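Local atomic coordinates of ionotropic glutamate receptor bacterial homologue (Nostoc punctiforme, PDB entry 2PYY), a protein that binds L-glutamate in the ligand-binding core of a bacterial glutamate receptor homologue and probably couples that binding to opening of an ion channel. Residues S24-L30 with L216-F221; L44-S48 with N60-L64; I92-N96 with K171-E175. All coordinates share one frame; numbering follows the deposited sequence.

Overall arrangement
The contacts are spread over a two-lobed periplasmic binding protein fold with glutamate bound between the lobes. Contact 1 packs the start of helix 26-38 against the end of helix 212-220, joining an early part of the chain to its C-terminal helix. The other two are nested inside the loop it closes, contact 2 first. Contact 2, at the three-stranded parallel sheet, lies about 20 Å from contact 1 between centres and touches it where Ile28 meets Leu44. Contact 3, in the six-stranded mixed sheet, is centred about 33 Å from contact 2, across the chain's centre. The contacts thus hold together parts of both lobes, and none of their residues lines the glutamate pocket.

Contact 1. Residues S24-L30 with L216-F221; sequences SGFSIDL and LYDKWF
Asp29 OD2 is gripped by two side chains of helix 212-220: the indole NE1 of Trp220 donates to it at 2.8 Å, and Lys219 NZ forms a salt bridge at 2.9 Å. OD2 lies almost in the plane of the indole and receives its N-H on the anti side but well out of the carboxylate plane, while the extended lysine brings its ammonium in over the opposite face. OD1 pairs with Arg32, so the carboxylate is held at both ends and is likely to stay ionised. The indole face of Trp220 also covers the N-cap residue Gly25, whose CA makes a CH-pi contact 3.5 Å from the centroid of the six-membered ring. Gly25 has backbone angles that would jam a CB against the preceding carbonyl. Ser24 OG sits at the ring's edge, 3.1 Å from CH2 of Trp220. Here two helices of the lobe carrying the three-stranded sheet run roughly antiparallel, the axes of 26-30 and 216-220 10.0 Å apart at closest and at 155°. Deeper in, Phe26 has CG anti to its N (chi1 175°), which carries the ring across to helix 212-220, where CE1 meets CB of Leu216 and of Tyr217. Phe221 turns its edge to the face of Phe26 in a T-shaped pair, centroids 5.5 Å apart and planes at 72°. Leu216 CD2 extends the apolar surface to Leu30 CA at 3.7 Å.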
loop_
_atom_site.group_PDB
_atom_site.type_symbol
_atom_site.label_atom_id
_atom_site.label_comp_id
_atom_site.label_asym_id
_atom_site.label_seq_id
_atom_site.Cartn_x
_atom_site.Cartn_y
_atom_site.Cartn_z
ATOM N N SER B 24 -18.114 -14.971 10.470
ATOM C CA SER B 24 -17.174 -16.077 10.349
ATOM C C SER B 24 -16.109 -15.745 9.305
ATOM O O SER B 24 -16.124 -14.664 8.706
ATOM C CB SER B 24 -17.911 -17.357 9.934
ATOM O OG SER B 24 -16.998 -18.453 9.913
ATOM N N GLY B 25 -15.199 -16.686 9.078
ATOM C CA GLY B 25 -14.161 -16.455 8.098
ATOM C C GLY B 25 -12.786 -16.612 8.697
ATOM O O GLY B 25 -12.623 -16.746 9.914
ATOM N N PHE B 26 -11.781 -16.578 7.835
ATOM C CA PHE B 26 -10.416 -16.734 8.301
ATOM C C PHE B 26 -9.990 -15.684 9.330
ATOM O O PHE B 26 -9.459 -16.023 10.381
ATOM C CB PHE B 26 -9.451 -16.710 7.121
ATOM C CG PHE B 26 -8.012 -16.756 7.525
ATOM C CD1 PHE B 26 -7.405 -17.963 7.864
ATOM C CD2 PHE B 26 -7.256 -15.588 7.545
ATOM C CE1 PHE B 26 -6.052 -17.999 8.213
ATOM C CE2 PHE B 26 -5.913 -15.607 7.886
ATOM C CZ PHE B 26 -5.304 -16.818 8.221
ATOM N N SER B 27 -10.210 -14.407 9.038
ATOM C CA SER B 27 -9.802 -13.386 9.997
ATOM C C SER B 27 -10.601 -13.446 11.288
ATOM O O SER B 27 -10.052 -13.195 12.365
ATOM C CB SER B 27 -9.908 -11.989 9.399
ATOM O OG SER B 27 -9.145 -11.914 8.203
ATOM N N ILE B 28 -11.892 -13.745 11.182
ATOM C CA ILE B 28 -12.725 -13.877 12.372
ATOM C C ILE B 28 -12.127 -14.980 13.275
ATOM O O ILE B 28 -11.965 -14.789 14.484
ATOM C CB ILE B 28 -14.213 -14.231 11.991
ATOM C CG1 ILE B 28 -14.835 -13.068 11.208
ATOM C CG2 ILE B 28 -15.066 -14.438 13.253
ATOM C CD1 ILE B 28 -14.803 -11.738 11.961
ATOM N N ASP B 29 -11.788 -16.131 12.696
ATOM C CA ASP B 29 -11.202 -17.228 13.492
ATOM C C ASP B 29 -9.814 -16.896 14.031
ATOM O O ASP B 29 -9.473 -17.229 15.169
ATOM C CB ASP B 29 -11.100 -18.524 12.674
ATOM C CG ASP B 29 -12.460 -19.097 12.322
ATOM O OD1 ASP B 29 -13.452 -18.715 12.978
ATOM O OD2 ASP B 29 -12.532 -19.935 11.405
ATOM N N LEU B 30 -9.002 -16.243 13.206
ATOM C CA LEU B 30 -7.658 -15.880 13.643
ATOM C C LEU B 30 -7.720 -14.887 14.807
ATOM O O LEU B 30 -7.034 -15.061 15.812
ATOM C CB LEU B 30 -6.851 -15.280 12.486
ATOM C CG LEU B 30 -5.399 -14.939 12.813
ATOM C CD1 LEU B 30 -4.662 -16.208 13.177
ATOM C CD2 LEU B 30 -4.743 -14.264 11.620
ATOM N N LEU B 216 -5.855 -23.167 10.588
ATOM C CA LEU B 216 -6.859 -22.178 10.221
ATOM C C LEU B 216 -6.787 -21.888 8.737
ATOM O O LEU B 216 -7.813 -21.809 8.056
ATOM C CB LEU B 216 -6.644 -20.878 10.999
ATOM C CG LEU B 216 -7.558 -20.638 12.210
ATOM C CD1 LEU B 216 -7.646 -21.878 13.063
ATOM C CD2 LEU B 216 -7.034 -19.451 13.003
ATOM N N TYR B 217 -5.568 -21.728 8.236
ATOM C CA TYR B 217 -5.380 -21.434 6.825
ATOM C C TYR B 217 -5.950 -22.545 5.952
ATOM O O TYR B 217 -6.643 -22.278 4.970
ATOM C CB TYR B 217 -3.893 -21.247 6.492
ATOM C CG TYR B 217 -3.679 -21.009 5.018
ATOM C CD1 TYR B 217 -3.830 -19.739 4.467
ATOM C CD2 TYR B 217 -3.412 -22.070 4.158
ATOM C CE1 TYR B 217 -3.727 -19.531 3.095
ATOM C CE2 TYR B 217 -3.312 -21.874 2.788
ATOM C CZ TYR B 217 -3.472 -20.601 2.262
ATOM O OH TYR B 217 -3.417 -20.428 0.896
ATOM N N ASP B 218 -5.663 -23.790 6.317
ATOM C CA ASP B 218 -6.134 -24.922 5.529
ATOM C C ASP B 218 -7.651 -25.069 5.602
ATOM O O ASP B 218 -8.276 -25.660 4.717
ATOM C CB ASP B 218 -5.469 -26.220 5.995
ATOM C CG ASP B 218 -3.979 -26.249 5.712
ATOM O OD1 ASP B 218 -3.563 -25.682 4.678
ATOM O OD2 ASP B 218 -3.232 -26.853 6.509
ATOM N N LYS B 219 -8.238 -24.529 6.662
ATOM C CA LYS B 219 -9.679 -24.594 6.841
ATOM C C LYS B 219 -10.431 -23.685 5.870
ATOM O O LYS B 219 -11.515 -24.029 5.406
ATOM C CB LYS B 219 -10.053 -24.203 8.267
ATOM C CG LYS B 219 -11.543 -24.008 8.480
ATOM C CD LYS B 219 -11.833 -23.526 9.898
ATOM C CE LYS B 219 -13.328 -23.347 10.147
ATOM N NZ LYS B 219 -13.585 -22.614 11.405
ATOM N N TRP B 220 -9.853 -22.530 5.555
ATOM C CA TRP B 220 -10.522 -21.593 4.667
ATOM C C TRP B 220 -9.962 -21.474 3.264
ATOM O O TRP B 220 -10.602 -20.883 2.394
ATOM C CB TRP B 220 -10.551 -20.195 5.290
ATOM C CG TRP B 220 -11.363 -20.119 6.534
ATOM C CD1 TRP B 220 -10.917 -20.258 7.813
ATOM C CD2 TRP B 220 -12.774 -19.927 6.612
ATOM N NE1 TRP B 220 -11.969 -20.163 8.694
ATOM C CE2 TRP B 220 -13.123 -19.956 7.982
ATOM C CE3 TRP B 220 -13.784 -19.727 5.658
ATOM C CZ2 TRP B 220 -14.447 -19.798 8.425
ATOM C CZ3 TRP B 220 -15.098 -19.570 6.106
ATOM C CH2 TRP B 220 -15.409 -19.604 7.476
ATOM N N PHE B 221 -8.780 -22.035 3.031
ATOM C CA PHE B 221 -8.151 -21.929 1.721
ATOM C C PHE B 221 -7.588 -23.247 1.199
ATOM O O PHE B 221 -7.566 -24.264 1.898
ATOM C CB PHE B 221 -7.016 -20.891 1.763
ATOM C CG PHE B 221 -7.451 -19.524 2.228
ATOM C CD1 PHE B 221 -7.378 -19.169 3.576
ATOM C CD2 PHE B 221 -7.940 -18.595 1.316
ATOM C CE1 PHE B 221 -7.785 -17.909 4.012
ATOM C CE2 PHE B 221 -8.351 -17.330 1.733
ATOM C CZ PHE B 221 -8.275 -16.984 3.085
#

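Contact 2. Residues L44-S48 with N60-L64; sequences LIEYS and NKVNL
A single water joins Tyr47 to Lys61 across the contact: it lies 2.7 Å from Tyr47 OH and accepts from Lys61 NZ at 2.9 Å. To reach it, the lysine folds back on itself, bent at chi3 (61°) and chi4 (62°), and its CE passes 4.0 Å from the same hydroxyl. Beside this polar bridge the touching is apolar and centres on one methyl. CG1 of Val62 lies near the plane of the Tyr47 ring, at the edge carrying CE2 and OH, 3.7 Å from the hydroxyl oxygen. The same methyl meets Ile45 CD1 at 3.8 Å, so one valine branch fills the angle between isoleucine and tyrosine. The interface is small, 146 Å² in all. Lys61 and Val62 are delivered by a Schellman motif with Asn60 as its C-prime residue, which ends helix 50-58. Strand 42-47, that helix and strand 64-66 form a beta-alpha-beta crossover, with strand 5-10 lying between the two parallel strands. Helix 50-58 covers the contact, Ala56 touching both Tyr47 and Val62, while Ile45 and Tyr47 hydrogen-bond through their backbones to strand 5-10.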
loop_
_atom_site.group_PDB
_atom_site.type_symbol
_atom_site.label_atom_id
_atom_site.label_comp_id
_atom_site.label_asym_id
_atom_site.label_seq_id
_atom_site.Cartn_x
_atom_site.Cartn_y
_atom_site.Cartn_z
ATOM N N LEU B 44 -17.075 -6.996 18.193
ATOM C CA LEU B 44 -16.844 -6.636 16.802
ATOM C C LEU B 44 -17.826 -5.607 16.247
ATOM O O LEU B 44 -19.040 -5.787 16.330
ATOM C CB LEU B 44 -16.865 -7.904 15.945
ATOM C CG LEU B 44 -15.986 -9.065 16.419
ATOM C CD1 LEU B 44 -15.955 -10.111 15.314
ATOM C CD2 LEU B 44 -14.560 -8.586 16.740
ATOM N N ILE B 45 -17.277 -4.535 15.682
ATOM C CA ILE B 45 -18.067 -3.462 15.096
ATOM C C ILE B 45 -17.851 -3.421 13.582
ATOM O O ILE B 45 -16.724 -3.235 13.114
ATOM C CB ILE B 45 -17.662 -2.107 15.685
ATOM C CG1 ILE B 45 -17.735 -2.173 17.216
ATOM C CG2 ILE B 45 -18.594 -1.010 15.153
ATOM C CD1 ILE B 45 -17.230 -0.904 17.896
ATOM N N GLU B 46 -18.930 -3.598 12.825
ATOM C CA GLU B 46 -18.881 -3.612 11.355
ATOM C C GLU B 46 -18.772 -2.233 10.721
ATOM O O GLU B 46 -19.451 -1.302 11.149
ATOM C CB GLU B 46 -20.136 -4.329 10.810
ATOM C CG GLU B 46 -20.263 -4.414 9.280
ATOM C CD GLU B 46 -21.449 -5.285 8.849
ATOM O OE1 GLU B 46 -21.730 -5.413 7.635
ATOM O OE2 GLU B 46 -22.112 -5.863 9.729
ATOM N N TYR B 47 -17.897 -2.113 9.725
ATOM C CA TYR B 47 -17.738 -0.868 8.975
ATOM C C TYR B 47 -17.897 -1.211 7.497
ATOM O O TYR B 47 -17.629 -2.340 7.077
ATOM C CB TYR B 47 -16.404 -0.200 9.295
ATOM C CG TYR B 47 -16.432 0.405 10.685
ATOM C CD1 TYR B 47 -17.095 1.621 10.923
ATOM C CD2 TYR B 47 -15.859 -0.265 11.779
ATOM C CE1 TYR B 47 -17.191 2.158 12.203
ATOM C CE2 TYR B 47 -15.951 0.265 13.072
ATOM C CZ TYR B 47 -16.617 1.474 13.271
ATOM O OH TYR B 47 -16.689 2.011 14.533
ATOM N N SER B 48 -18.331 -0.235 6.718
ATOM C CA SER B 48 -18.634 -0.450 5.314
ATOM C C SER B 48 -17.494 -0.393 4.297
ATOM O O SER B 48 -17.669 -0.806 3.147
ATOM C CB SER B 48 -19.716 0.549 4.901
ATOM O OG SER B 48 -20.248 0.233 3.627
ATOM N N ASN B 60 -10.368 7.247 17.547
ATOM C CA ASN B 60 -10.462 6.468 18.780
ATOM C C ASN B 60 -11.862 5.909 19.078
ATOM O O ASN B 60 -12.311 5.934 20.228
ATOM C CB ASN B 60 -9.975 7.307 19.976
ATOM C CG ASN B 60 -8.490 7.685 19.875
ATOM O OD1 ASN B 60 -7.915 8.284 20.799
ATOM N ND2 ASN B 60 -7.864 7.332 18.750
ATOM N N LYS B 61 -12.549 5.403 18.052
ATOM C CA LYS B 61 -13.881 4.822 18.233
ATOM C C LYS B 61 -13.764 3.309 18.417
ATOM O O LYS B 61 -14.720 2.647 18.813
ATOM C CB LYS B 61 -14.775 5.123 17.025
ATOM C CG LYS B 61 -15.360 6.526 16.987
ATOM C CD LYS B 61 -15.861 6.889 15.590
ATOM C CE LYS B 61 -16.974 5.969 15.110
ATOM N NZ LYS B 61 -18.181 6.061 15.983
ATOM N N VAL B 62 -12.595 2.763 18.096
ATOM C CA VAL B 62 -12.334 1.333 18.261
ATOM C C VAL B 62 -10.880 1.183 18.670
ATOM O O VAL B 62 -10.082 2.106 18.486
ATOM C CB VAL B 62 -12.543 0.520 16.954
ATOM C CG1 VAL B 62 -14.001 0.519 16.566
ATOM C CG2 VAL B 62 -11.679 1.090 15.840
ATOM N N ASN B 63 -10.521 0.018 19.196
ATOM C CA ASN B 63 -9.151 -0.198 19.641
ATOM C C ASN B 63 -8.222 -0.770 18.584
ATOM O O ASN B 63 -7.003 -0.658 18.702
ATOM C CB ASN B 63 -9.165 -1.099 20.874
ATOM C CG ASN B 63 -10.013 -0.526 21.994
ATOM O OD1 ASN B 63 -9.635 0.465 22.638
ATOM N ND2 ASN B 63 -11.175 -1.131 22.220
ATOM N N LEU B 64 -8.798 -1.372 17.551
ATOM C CA LEU B 64 -8.012 -1.972 16.478
ATOM C C LEU B 64 -9.000 -2.497 15.439
ATOM O O LEU B 64 -10.204 -2.478 15.657
ATOM C CB LEU B 64 -7.179 -3.132 17.027
ATOM C CG LEU B 64 -8.098 -4.250 17.523
ATOM C CD1 LEU B 64 -8.249 -5.284 16.429
ATOM C CD2 LEU B 64 -7.543 -4.877 18.772
HETATM O O HOH W 1 -18.920 3.593 14.662
#

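Contact 3. Residues I92-N96 with K171-E175; sequences IMVRN and KGKVE
Met93 lays its CG and SD across the branched end of Val174, the two side chains crossing at about a right angle. CG comes within 3.4 Å of Val174 CG2, tighter than usual van der Waals contact, and SD lies 3.6 Å from both valine methyls. The methionine leaves the strand with CG anti to the backbone N (chi1 177°) and bends only at chi3, leaving CE farther off, 4.0 Å from Val174 CG2. Leu147, from helix 140-148, and Tyr165, from helix 159-166, touch Met93 and Val174 alike. Shortening Met93 to an alanine would probably leave the Val174 methyls without their thioether partner and open a gap next to these two helices. Backbone bonds fix the strands: Val94 N donates to Glu175 O and Glu175 N to Val94 O, each 2.9 Å, making a hydrogen-bonded antiparallel pair. Glu175 O also receives a CA-H contact from Met93 CA at 3.3 Å. Val94 and Glu175 point to the same face of the sheet. Beyond the pair, the Asn96 amide lies alongside the backbone of Gly172 to Val174, its ND2 3.1 Å from Lys173 O and its OD1 3.3 Å from Lys173 N, both at angles too poor for hydrogen bonds. Strands 86-94 and 175-190 are neighbours in the six-stranded mixed sheet, which with its helices builds one lobe of the periplasmic binding protein fold.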
loop_
_atom_site.group_PDB
_atom_site.type_symbol
_atom_site.label_atom_id
_atom_site.label_comp_id
_atom_site.label_asym_id
_atom_site.label_seq_id
_atom_site.Cartn_x
_atom_site.Cartn_y
_atom_site.Cartn_z
ATOM N N ILE B 92 -6.113 -9.419 -11.666
ATOM C CA ILE B 92 -7.116 -9.024 -12.641
ATOM C C ILE B 92 -8.175 -10.106 -12.860
ATOM O O ILE B 92 -7.875 -11.301 -12.818
ATOM C CB ILE B 92 -6.455 -8.693 -14.010
ATOM C CG1 ILE B 92 -5.324 -7.676 -13.822
ATOM C CG2 ILE B 92 -7.491 -8.137 -14.962
ATOM C CD1 ILE B 92 -4.533 -7.378 -15.090
ATOM N N MET B 93 -9.415 -9.670 -13.082
ATOM C CA MET B 93 -10.542 -10.562 -13.344
ATOM C C MET B 93 -11.414 -9.947 -14.438
ATOM O O MET B 93 -11.792 -8.778 -14.353
ATOM C CB MET B 93 -11.385 -10.769 -12.080
ATOM C CG MET B 93 -12.622 -11.628 -12.305
ATOM S SD MET B 93 -13.565 -12.006 -10.800
ATOM C CE MET B 93 -14.532 -10.445 -10.595
ATOM N N VAL B 94 -11.721 -10.729 -15.472
ATOM C CA VAL B 94 -12.551 -10.249 -16.577
ATOM C C VAL B 94 -13.669 -11.245 -16.858
ATOM O O VAL B 94 -13.674 -12.343 -16.306
ATOM C CB VAL B 94 -11.720 -10.058 -17.872
ATOM C CG1 VAL B 94 -10.631 -9.005 -17.657
ATOM C CG2 VAL B 94 -11.099 -11.374 -18.292
ATOM N N ARG B 95 -14.621 -10.854 -17.701
ATOM C CA ARG B 95 -15.730 -11.735 -18.059
ATOM C C ARG B 95 -15.226 -12.851 -18.960
ATOM O O ARG B 95 -14.341 -12.634 -19.786
ATOM C CB ARG B 95 -16.819 -10.951 -18.794
ATOM C CG ARG B 95 -17.798 -10.248 -17.882
ATOM C CD ARG B 95 -18.833 -9.448 -18.663
ATOM N NE ARG B 95 -18.310 -8.154 -19.087
ATOM C CZ ARG B 95 -17.591 -7.952 -20.186
ATOM N NH1 ARG B 95 -17.307 -8.964 -20.996
ATOM N NH2 ARG B 95 -17.142 -6.736 -20.464
ATOM N N ASN B 96 -15.782 -14.047 -18.800
ATOM C CA ASN B 96 -15.373 -15.179 -19.625
ATOM C C ASN B 96 -16.216 -15.254 -20.893
ATOM O O ASN B 96 -15.785 -14.832 -21.968
ATOM C CB ASN B 96 -15.502 -16.489 -18.839
ATOM C CG ASN B 96 -16.888 -16.695 -18.269
ATOM O OD1 ASN B 96 -17.181 -17.735 -17.675
ATOM N ND2 ASN B 96 -17.754 -15.704 -18.442
ATOM N N LYS B 171 -19.005 -18.430 -10.319
ATOM C CA LYS B 171 -18.547 -19.615 -11.033
ATOM C C LYS B 171 -19.158 -19.718 -12.431
ATOM O O LYS B 171 -20.374 -19.591 -12.602
ATOM C CB LYS B 171 -18.872 -20.876 -10.221
ATOM C CG LYS B 171 -18.076 -22.107 -10.640
ATOM C CD LYS B 171 -18.349 -23.279 -9.711
ATOM C CE LYS B 171 -17.434 -24.452 -10.007
ATOM N NZ LYS B 171 -17.694 -25.604 -9.095
ATOM N N GLY B 172 -18.292 -19.928 -13.420
ATOM C CA GLY B 172 -18.726 -20.065 -14.800
ATOM C C GLY B 172 -19.317 -18.803 -15.384
ATOM O O GLY B 172 -20.129 -18.859 -16.307
ATOM N N LYS B 173 -18.907 -17.659 -14.853
ATOM C CA LYS B 173 -19.420 -16.381 -15.332
ATOM C C LYS B 173 -18.309 -15.349 -15.364
ATOM O O LYS B 173 -18.512 -14.219 -15.807
ATOM C CB LYS B 173 -20.547 -15.903 -14.415
ATOM C CG LYS B 173 -21.584 -16.975 -14.108
ATOM C CD LYS B 173 -22.761 -16.415 -13.330
ATOM C CE LYS B 173 -22.328 -15.839 -11.992
ATOM N NZ LYS B 173 -23.484 -15.262 -11.238
ATOM N N VAL B 174 -17.128 -15.755 -14.909
ATOM C CA VAL B 174 -15.996 -14.852 -14.867
ATOM C C VAL B 174 -14.681 -15.624 -14.944
ATOM O O VAL B 174 -14.678 -16.852 -14.913
ATOM C CB VAL B 174 -16.038 -14.021 -13.562
ATOM C CG1 VAL B 174 -15.304 -14.748 -12.449
ATOM C CG2 VAL B 174 -15.477 -12.643 -13.804
ATOM N N GLU B 175 -13.565 -14.909 -15.049
ATOM C CA GLU B 175 -12.260 -15.556 -15.132
ATOM C C GLU B 175 -11.143 -14.659 -14.595
ATOM O O GLU B 175 -11.159 -13.444 -14.797
ATOM C CB GLU B 175 -11.959 -15.949 -16.590
ATOM C CG GLU B 175 -10.554 -16.514 -16.821
ATOM C CD GLU B 175 -10.276 -16.894 -18.278
ATOM O OE1 GLU B 175 -9.161 -17.381 -18.557
ATOM O OE2 GLU B 175 -11.161 -16.710 -19.141
#